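Local coordinates for protein fatty acid CoA ligase (Marinactinospora thermotolerans, PDB 6SQ8) that belongs to the ANL superfamily of AMP-binding enzymes and, in this structure, holds adenosine monophosphate and 1-ethanoyl-9H-pyrido[3,4-b]indole-3-carboxylic acid in one pocket region, at residues A172-S175 against T176-S179; Y297-Q300 against E301-F304; A307-P310 against D311-A314; V351-P354 against M355-S358. All coordinates share one frame; numbering follows the deposited sequence.

Interaction 1: A172-S175 against T176-S179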
# COMPACT_ATOMS: atom_id res chain seq x y z
N ALA A 172 14.61 1.77 2.08
CA ALA A 172 15.11 3.05 1.57
C ALA A 172 14.82 3.16 0.08
O ALA A 172 15.28 2.33 -0.70
CB ALA A 172 16.59 3.16 1.82
N HIS A 173 14.08 4.20 -0.29
CA HIS A 173 13.75 4.49 -1.69
C HIS A 173 14.49 5.75 -2.15
O HIS A 173 14.45 6.80 -1.48
CB HIS A 173 12.24 4.63 -1.88
CG HIS A 173 11.58 3.36 -2.29
ND1 HIS A 173 10.79 2.62 -1.43
CD2 HIS A 173 11.66 2.66 -3.45
CE1 HIS A 173 10.37 1.53 -2.05
NE2 HIS A 173 10.90 1.53 -3.30
N SER A 174 15.11 5.65 -3.33
CA SER A 174 15.88 6.73 -3.89
C SER A 174 14.94 7.82 -4.42
O SER A 174 13.77 7.56 -4.71
CB SER A 174 16.79 6.23 -4.98
OG SER A 174 16.11 6.14 -6.23
N SER A 175 15.47 9.03 -4.56
CA SER A 175 14.76 10.11 -5.21
C SER A 175 14.46 9.73 -6.67
O SER A 175 13.45 10.17 -7.22
CB SER A 175 15.53 11.41 -5.12
OG SER A 175 15.59 11.86 -3.78
N THR A 176 15.34 8.93 -7.29
CA THR A 176 15.16 8.50 -8.67
C THR A 176 13.96 7.56 -8.77
O THR A 176 13.16 7.66 -9.68
CB THR A 176 16.37 7.74 -9.22
OG1 THR A 176 17.52 8.55 -9.01
CG2 THR A 176 16.23 7.43 -10.69
N ALA A 177 13.90 6.61 -7.83
CA ALA A 177 12.85 5.63 -7.77
C ALA A 177 11.48 6.32 -7.61
O ALA A 177 10.54 5.95 -8.29
CB ALA A 177 13.14 4.66 -6.64
N MET A 178 11.40 7.34 -6.74
CA MET A 178 10.14 8.05 -6.49
C MET A 178 9.73 8.85 -7.73
O MET A 178 8.54 9.01 -8.00
CB MET A 178 10.22 9.00 -5.29
CG MET A 178 10.26 8.26 -3.95
SD MET A 178 9.13 6.84 -3.87
CE MET A 178 8.48 7.07 -2.22
N SER A 179 10.73 9.35 -8.48
CA SER A 179 10.46 10.03 -9.74
C SER A 179 9.87 9.03 -10.75
O SER A 179 8.93 9.37 -11.48
CB SER A 179 11.68 10.70 -10.30
OG SER A 179 11.34 11.56 -11.38

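Interaction 2: Y297-Q300 against E301-F304. With EQ2 (1-ethanoyl-9~{H}-pyrido[3,4-b]indole-3-carboxylic acid), chain F; AMP (adenosine monophosphate), chain G.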
# COMPACT_ATOMS: atom_id res chain seq x y z
N TYR A 297 -0.75 -3.69 -7.87
CA TYR A 297 0.08 -4.60 -7.09
C TYR A 297 1.46 -3.96 -6.93
O TYR A 297 2.07 -3.53 -7.90
CB TYR A 297 0.14 -5.96 -7.78
CG TYR A 297 1.29 -6.87 -7.37
CD1 TYR A 297 1.53 -7.18 -6.04
CD2 TYR A 297 2.10 -7.46 -8.34
CE1 TYR A 297 2.55 -8.04 -5.67
CE2 TYR A 297 3.13 -8.32 -7.99
CZ TYR A 297 3.35 -8.62 -6.65
OH TYR A 297 4.35 -9.47 -6.31
N GLY A 298 1.92 -3.91 -5.69
CA GLY A 298 3.27 -3.53 -5.35
C GLY A 298 3.66 -4.14 -4.02
O GLY A 298 2.88 -4.85 -3.40
N THR A 299 4.91 -3.89 -3.62
CA THR A 299 5.43 -4.24 -2.30
C THR A 299 6.20 -3.04 -1.78
O THR A 299 6.48 -2.11 -2.53
CB THR A 299 6.28 -5.52 -2.35
OG1 THR A 299 7.61 -5.20 -2.74
CG2 THR A 299 5.70 -6.57 -3.28
N GLN A 300 6.53 -3.06 -0.50
CA GLN A 300 7.30 -1.99 0.14
C GLN A 300 8.67 -1.92 -0.54
O GLN A 300 9.15 -0.82 -0.82
CB GLN A 300 7.44 -2.23 1.64
CG GLN A 300 6.20 -1.82 2.44
CD GLN A 300 6.31 -0.43 3.02
OE1 GLN A 300 6.58 0.58 2.34
NE2 GLN A 300 6.08 -0.40 4.32
N GLU A 301 9.25 -3.09 -0.83
CA GLU A 301 10.56 -3.16 -1.44
C GLU A 301 10.48 -2.79 -2.94
O GLU A 301 11.37 -2.15 -3.46
CB GLU A 301 11.14 -4.56 -1.24
CG GLU A 301 11.45 -4.90 0.20
CD GLU A 301 10.31 -5.54 0.98
OE1 GLU A 301 9.15 -5.32 0.59
OE2 GLU A 301 10.57 -6.24 1.97
N ALA A 302 9.40 -3.17 -3.64
CA ALA A 302 9.36 -3.09 -5.09
C ALA A 302 8.75 -1.78 -5.58
O ALA A 302 8.90 -1.44 -6.76
CB ALA A 302 8.56 -4.25 -5.62
N ALA A 303 7.99 -1.09 -4.72
CA ALA A 303 7.01 -0.12 -5.15
C ALA A 303 6.04 -0.76 -6.18
O ALA A 303 5.75 -1.96 -6.09
CB ALA A 303 7.72 1.10 -5.69
N PHE A 304 5.56 0.03 -7.16
CA PHE A 304 4.59 -0.41 -8.15
C PHE A 304 5.17 -1.54 -9.03
O PHE A 304 6.29 -1.41 -9.53
CB PHE A 304 4.21 0.75 -9.06
CG PHE A 304 3.41 1.85 -8.40
CD1 PHE A 304 2.20 1.58 -7.79
CD2 PHE A 304 3.84 3.16 -8.45
CE1 PHE A 304 1.46 2.59 -7.20
CE2 PHE A 304 3.09 4.17 -7.88
CZ PHE A 304 1.90 3.89 -7.25
C1 EQ2 F . 0.57 -0.19 -5.71
C2 EQ2 F . 0.35 -0.88 -4.41
O1 EQ2 F . -0.72 -1.40 -4.19
C3 EQ2 F . 1.44 -0.88 -3.37
N1 EQ2 F . 1.34 -1.78 -2.39
C4 EQ2 F . 2.26 -1.83 -1.41
C5 EQ2 F . 2.06 -2.85 -0.31
O2 EQ2 F . 1.09 -3.63 -0.41
O3 EQ2 F . 2.86 -2.79 0.63
C6 EQ2 F . 3.33 -0.95 -1.36
C7 EQ2 F . 3.47 -0.00 -2.36
C8 EQ2 F . 4.43 1.03 -2.64
C9 EQ2 F . 5.59 1.49 -2.03
C10 EQ2 F . 6.28 2.53 -2.61
C11 EQ2 F . 5.84 3.13 -3.78
C12 EQ2 F . 4.70 2.69 -4.43
C13 EQ2 F . 4.00 1.64 -3.84
N2 EQ2 F . 2.84 1.03 -4.27
C14 EQ2 F . 2.51 0.04 -3.39
P AMP G . 4.26 -5.51 2.10
O1P AMP G . 4.73 -4.30 1.33
O2P AMP G . 5.35 -6.56 2.35
O3P AMP G . 3.49 -5.09 3.33
O5' AMP G . 3.15 -6.17 1.09
C5' AMP G . 3.42 -6.89 -0.13
C4' AMP G . 2.50 -8.09 -0.32
O4' AMP G . 1.12 -7.76 -0.29
C3' AMP G . 2.69 -8.74 -1.66
O3' AMP G . 3.67 -9.72 -1.46
C2' AMP G . 1.34 -9.31 -2.09
O2' AMP G . 1.09 -10.71 -1.81
C1' AMP G . 0.37 -8.46 -1.30
N9 AMP G . -0.31 -7.52 -2.24
C8 AMP G . -0.12 -6.19 -2.37
N7 AMP G . -0.93 -5.69 -3.34
C5 AMP G . -1.65 -6.73 -3.84
C6 AMP G . -2.68 -6.92 -4.89
N6 AMP G . -3.13 -5.89 -5.61
N1 AMP G . -3.15 -8.16 -5.09
C2 AMP G . -2.70 -9.22 -4.35
N3 AMP G . -1.76 -9.13 -3.39
C4 AMP G . -1.22 -7.93 -3.10

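Interaction 3: A307-P310 against D311-A314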
# COMPACT_ATOMS: atom_id res chain seq x y z
N ALA A 307 -0.63 -3.62 -12.81
CA ALA A 307 -1.98 -3.12 -12.70
C ALA A 307 -2.92 -3.92 -13.60
O ALA A 307 -2.53 -4.44 -14.63
CB ALA A 307 -2.03 -1.65 -13.00
N LEU A 308 -4.17 -4.03 -13.15
CA LEU A 308 -5.26 -4.67 -13.86
C LEU A 308 -6.24 -3.57 -14.26
O LEU A 308 -6.78 -2.89 -13.38
CB LEU A 308 -5.89 -5.70 -12.91
CG LEU A 308 -6.87 -6.69 -13.54
CD1 LEU A 308 -6.15 -7.73 -14.39
CD2 LEU A 308 -7.68 -7.40 -12.47
N THR A 309 -6.44 -3.40 -15.58
CA THR A 309 -7.20 -2.27 -16.13
C THR A 309 -8.70 -2.53 -16.00
O THR A 309 -9.13 -3.65 -15.72
CB THR A 309 -6.89 -2.05 -17.62
OG1 THR A 309 -7.49 -3.12 -18.38
CG2 THR A 309 -5.40 -1.95 -17.89
N PRO A 310 -9.55 -1.51 -16.19
CA PRO A 310 -11.00 -1.73 -16.20
C PRO A 310 -11.47 -2.72 -17.28
O PRO A 310 -12.42 -3.45 -17.07
CB PRO A 310 -11.58 -0.33 -16.43
CG PRO A 310 -10.47 0.60 -15.97
CD PRO A 310 -9.18 -0.09 -16.35
N ASP A 311 -10.79 -2.75 -18.42
CA ASP A 311 -11.16 -3.69 -19.49
C ASP A 311 -10.69 -5.10 -19.11
O ASP A 311 -11.37 -6.05 -19.47
CB ASP A 311 -10.58 -3.30 -20.85
CG ASP A 311 -11.13 -2.04 -21.48
OD1 ASP A 311 -12.16 -1.52 -20.99
OD2 ASP A 311 -10.51 -1.59 -22.46
N ASP A 312 -9.55 -5.22 -18.41
CA ASP A 312 -9.09 -6.51 -17.89
C ASP A 312 -10.14 -7.11 -16.94
O ASP A 312 -10.32 -8.31 -16.91
CB ASP A 312 -7.75 -6.40 -17.14
CG ASP A 312 -6.54 -6.01 -17.97
OD1 ASP A 312 -6.50 -6.38 -19.15
OD2 ASP A 312 -5.62 -5.37 -17.39
N HIS A 313 -10.81 -6.25 -16.15
CA HIS A 313 -11.80 -6.66 -15.14
C HIS A 313 -13.09 -7.22 -15.78
O HIS A 313 -13.99 -7.70 -15.08
CB HIS A 313 -12.19 -5.46 -14.25
CG HIS A 313 -11.31 -5.20 -13.08
ND1 HIS A 313 -10.15 -4.48 -13.18
CD2 HIS A 313 -11.46 -5.52 -11.78
CE1 HIS A 313 -9.61 -4.38 -11.99
NE2 HIS A 313 -10.38 -5.01 -11.11
N ALA A 314 -13.21 -7.11 -17.10
CA ALA A 314 -14.37 -7.58 -17.82
C ALA A 314 -14.11 -8.98 -18.40
O ALA A 314 -14.88 -9.44 -19.22
CB ALA A 314 -14.72 -6.58 -18.90

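Interaction 4: V351-P354 against M355-S358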
# COMPACT_ATOMS: atom_id res chain seq x y z
N VAL A 351 11.63 -9.14 -9.54
CA VAL A 351 11.33 -7.89 -10.17
C VAL A 351 12.62 -7.08 -10.33
O VAL A 351 13.46 -7.07 -9.44
CB VAL A 351 10.25 -7.15 -9.35
CG1 VAL A 351 10.26 -5.65 -9.56
CG2 VAL A 351 8.87 -7.72 -9.61
N ARG A 352 12.78 -6.44 -11.49
CA ARG A 352 13.82 -5.45 -11.77
C ARG A 352 13.13 -4.24 -12.38
O ARG A 352 12.43 -4.37 -13.38
CB ARG A 352 14.91 -6.06 -12.67
CG ARG A 352 15.98 -5.08 -13.16
CD ARG A 352 17.25 -5.72 -13.71
NE ARG A 352 17.09 -6.45 -14.97
CZ ARG A 352 18.07 -7.03 -15.68
NH1 ARG A 352 19.30 -7.13 -15.19
NH2 ARG A 352 17.81 -7.52 -16.89
N SER A 353 13.30 -3.06 -11.76
CA SER A 353 12.66 -1.84 -12.24
C SER A 353 13.34 -0.61 -11.65
O SER A 353 13.98 -0.69 -10.60
CB SER A 353 11.18 -1.83 -11.90
OG SER A 353 10.94 -1.17 -10.66
N PRO A 354 13.17 0.57 -12.28
CA PRO A 354 13.64 1.83 -11.72
C PRO A 354 12.94 2.27 -10.42
O PRO A 354 13.32 3.28 -9.87
CB PRO A 354 13.30 2.88 -12.80
CG PRO A 354 12.18 2.27 -13.57
CD PRO A 354 12.50 0.78 -13.57
N MET A 355 11.93 1.51 -9.97
CA MET A 355 11.14 1.89 -8.80
C MET A 355 11.56 1.09 -7.57
O MET A 355 11.12 1.39 -6.47
CB MET A 355 9.65 1.69 -9.07
CG MET A 355 9.09 2.74 -10.01
SD MET A 355 7.37 2.47 -10.43
CE MET A 355 7.52 1.05 -11.51
N THR A 356 12.43 0.08 -7.73
CA THR A 356 12.78 -0.78 -6.60
C THR A 356 13.66 -0.03 -5.60
O THR A 356 14.38 0.90 -5.97
CB THR A 356 13.50 -2.06 -7.03
OG1 THR A 356 14.74 -1.71 -7.65
CG2 THR A 356 12.64 -2.88 -7.97
N MET A 357 13.57 -0.50 -4.35
CA MET A 357 14.30 0.02 -3.21
C MET A 357 15.80 0.07 -3.53
O MET A 357 16.26 -0.66 -4.40
CB MET A 357 14.06 -0.85 -1.96
CG MET A 357 14.82 -2.16 -1.99
SD MET A 357 14.70 -3.24 -0.54
CE MET A 357 14.26 -2.05 0.72
N SER A 358 16.53 0.94 -2.83
CA SER A 358 17.99 0.93 -2.83
C SER A 358 18.49 -0.20 -1.93
O SER A 358 19.51 -0.81 -2.20
CB SER A 358 18.54 2.24 -2.37
OG SER A 358 18.13 3.29 -3.24
O HOH W 1 15.60 -3.26 -9.79

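Interaction 1: A172-S175 against T176-S179
Ser174 OG accepts a hydrogen bond from Ala177 N at 2.8 Å, nearly straight at 162°. The hydroxyl can do this because chi1 (84°) sets OG between the backbone N and the carbonyl carbon of Ser174, the crowded position. The carbonyl of the same residue serves the next amide: Met178 N meets Ser174 O at 3.1 Å. One residue on, Ser179 N bonds to Ser175 O, also at 3.1 Å. Ser174 is thus the N-cap of helix 175-189. It is also the last residue of strand 170-174, so the chain passes straight from strand into helix. At the Ala177 amide, Ser174 OG stands in for the carbonyl that a preceding helical turn would have supplied.

The His173 imidazole packs against this first turn through a methyl and a sulfur. Ala177 CB comes to the edge of the ring, near its plane, 4.0 Å from His173 CD2. Met178 SD approaches the His173 ring obliquely, 5.1 Å from the centroid.

Further out, Met178 rests on Tyr6 of helix 5-13 and on Ala156 and Val157 of strand 155-160, two residues that also form backbone bonds with His173. The side chain of His173 lies about 4 Å, nearest atoms, from the bound 1-ethanoyl-9H-pyrido[3,4-b]indole-3-carboxylic acid. Ser179 OG bonds to Arg9 NH1, and Ser175 OG makes a weak bond to Ala3 O.

Interaction 2: Y297-Q300 against E301-F304
Thr299 and Ala303 pair across the turn of the hairpin formed by strands 293-299 and 303-308. Thr299 N gives a hydrogen bond to Ala303 O at 3.2 Å. The return bond, Ala303 N to Thr299 O, is weak, bent to 121°. Within the turn, Ala302 N bonds to Thr299 OG1 at 2.9 Å. Chi1 of Thr299 (83°) points OG1 at the Ala302 amide and leaves CG2 beside the backbone N, where it touches the ribose of adenosine monophosphate.

Polar contact with that ligand comes from the backbone: Gln300 N bonds to AMP O1P at 2.9 Å. The Tyr297 ring meets the adenine with AMP N7 at its edge, in plane. Its OH bonds to Asp380, which also binds the nucleotide. Glu301 OE2 bonds to Tyr360 OH.

The closest contacts with the tricyclic ligand are nonpolar. EQ2 C12 lies over the centre of one face of the Phe304 ring, 4.0 Å above its plane. Ala303 CB touches the same benzo ring, 3.4 Å from EQ2 C11.

The hairpin end therefore serves both ligands. It offers a peptide N-H, whose dipole probably complements the negative charge of the phosphate, and a carbon surface to the tricycle.

Interaction 3: A307-P310 against D311-A314
Thr309 O takes two hydrogen bonds from His313. The ring nitrogen His313 ND1 lies at 2.9 Å, and the backbone His313 N at 3.1 Å. They arrive from opposite faces of the carbonyl plane. The ring donor sits well above that plane, yet the oxygen lies almost exactly in the plane of the imidazole. The second ring nitrogen, His313 NE2, bonds to Tyr272 OH, and the two ring bonds together restrain the ring's rotation.

Thr309 and Asp312 bond reciprocally, in the pattern of a capping box. Thr309 N reaches Asp312 OD2 at 2.8 Å with an angle of 171°, from the anti side and tilted out of the carboxylate plane. In return Asp312 N bonds to Thr309 OG1 at 2.9 Å. Chi1 of Thr309 (72°) turns OG1 to the Asp312 amide and leaves CG2 beside the backbone N, near Asp312 OD2. Bonds from both the hydroxyl and the carbonyl of Thr309 to following amides make this an ST motif. It turns the chain as it leaves strand 303-308 and enters the short 3-10 segment 312-313.

The two methyls of Leu308 pack against His313 and Asp312. CD2 makes a CH-pi contact over one face of the His313 ring, 3.8 Å from the centroid and offset toward the rim. Leu308 CD1 touches Asp312 CB at 3.4 Å.

Asp312 OD1 has a weak bond to His389 NE2. Arg286 NE of helix 279-289 bonds to Pro310 O.

Interaction 4: V351-P354 against M355-S358
Ser353 OG accepts from Met355 N at 2.9 Å, with an angle of 156°. A serine hydroxyl bonded to the amide two residues on forms an ST turn. It overlaps a type I beta turn from Ser353 to Thr356, whose closing bond, Thr356 N to Ser353 O, is weak: 3.4 Å long, though straight at 172°. The side chain thus takes the first amide after Pro354, and the carbonyl takes the next. Pro354 itself has no N-H to offer.

The amide of Ser353 is satisfied by a water. Ser353 N donates to it at 3.0 Å, and Thr356 OG1 lies 2.8 Å from the same water. That water therefore bridges the two ends of the turn. Chi1 of Thr356 (63°) turns OG1 toward this water. It leaves CG2 beside the backbone N, on the side of Ser353 OG, at 3.6 Å.

Van der Waals contacts complete the turn. Thr356 CG2 also reaches Val351 CG1 at 4.0 Å, the two side chains sliding past each other in opposite directions. Met355 CB lies 3.5 Å from Ser353 OG. Beyond it the Met355 chain runs extended, bends at chi3, and packs on Ala180, Cys181 and Ala184 of helix 175-189. Pro354 touches Ala180 of the same helix. On the strand side, Arg352 makes a salt bridge to Glu330.

With the carbonyl bond that closes the turn weak, the serine hydroxyl and the bridging water probably contribute much of its hold.

How the interactions relate
The four contacts follow one another along the chain; none nests in or crosses another. Interaction 1 closes the step from strand 170-174 into helix 175-189. Interaction 2 closes the hairpin 293-299/303-308, and interaction 3 turns the chain at the far end of its second strand. Interaction 4 turns the chain out of strand 347-352. Interactions 1, 2 and 4 meet in space. Ala172 O and Ser358 N, 2.8 Å apart, probably bond, as do Glu301 O and Met357 N at 2.9 Å. The segment 355-358 thus links strand 170-174 to the hairpin turn, with His173 touching both neighbours. Interaction 3 shares strand 303-308 with interaction 2, otherwise touches it nowhere, and touches neither 1 nor 4.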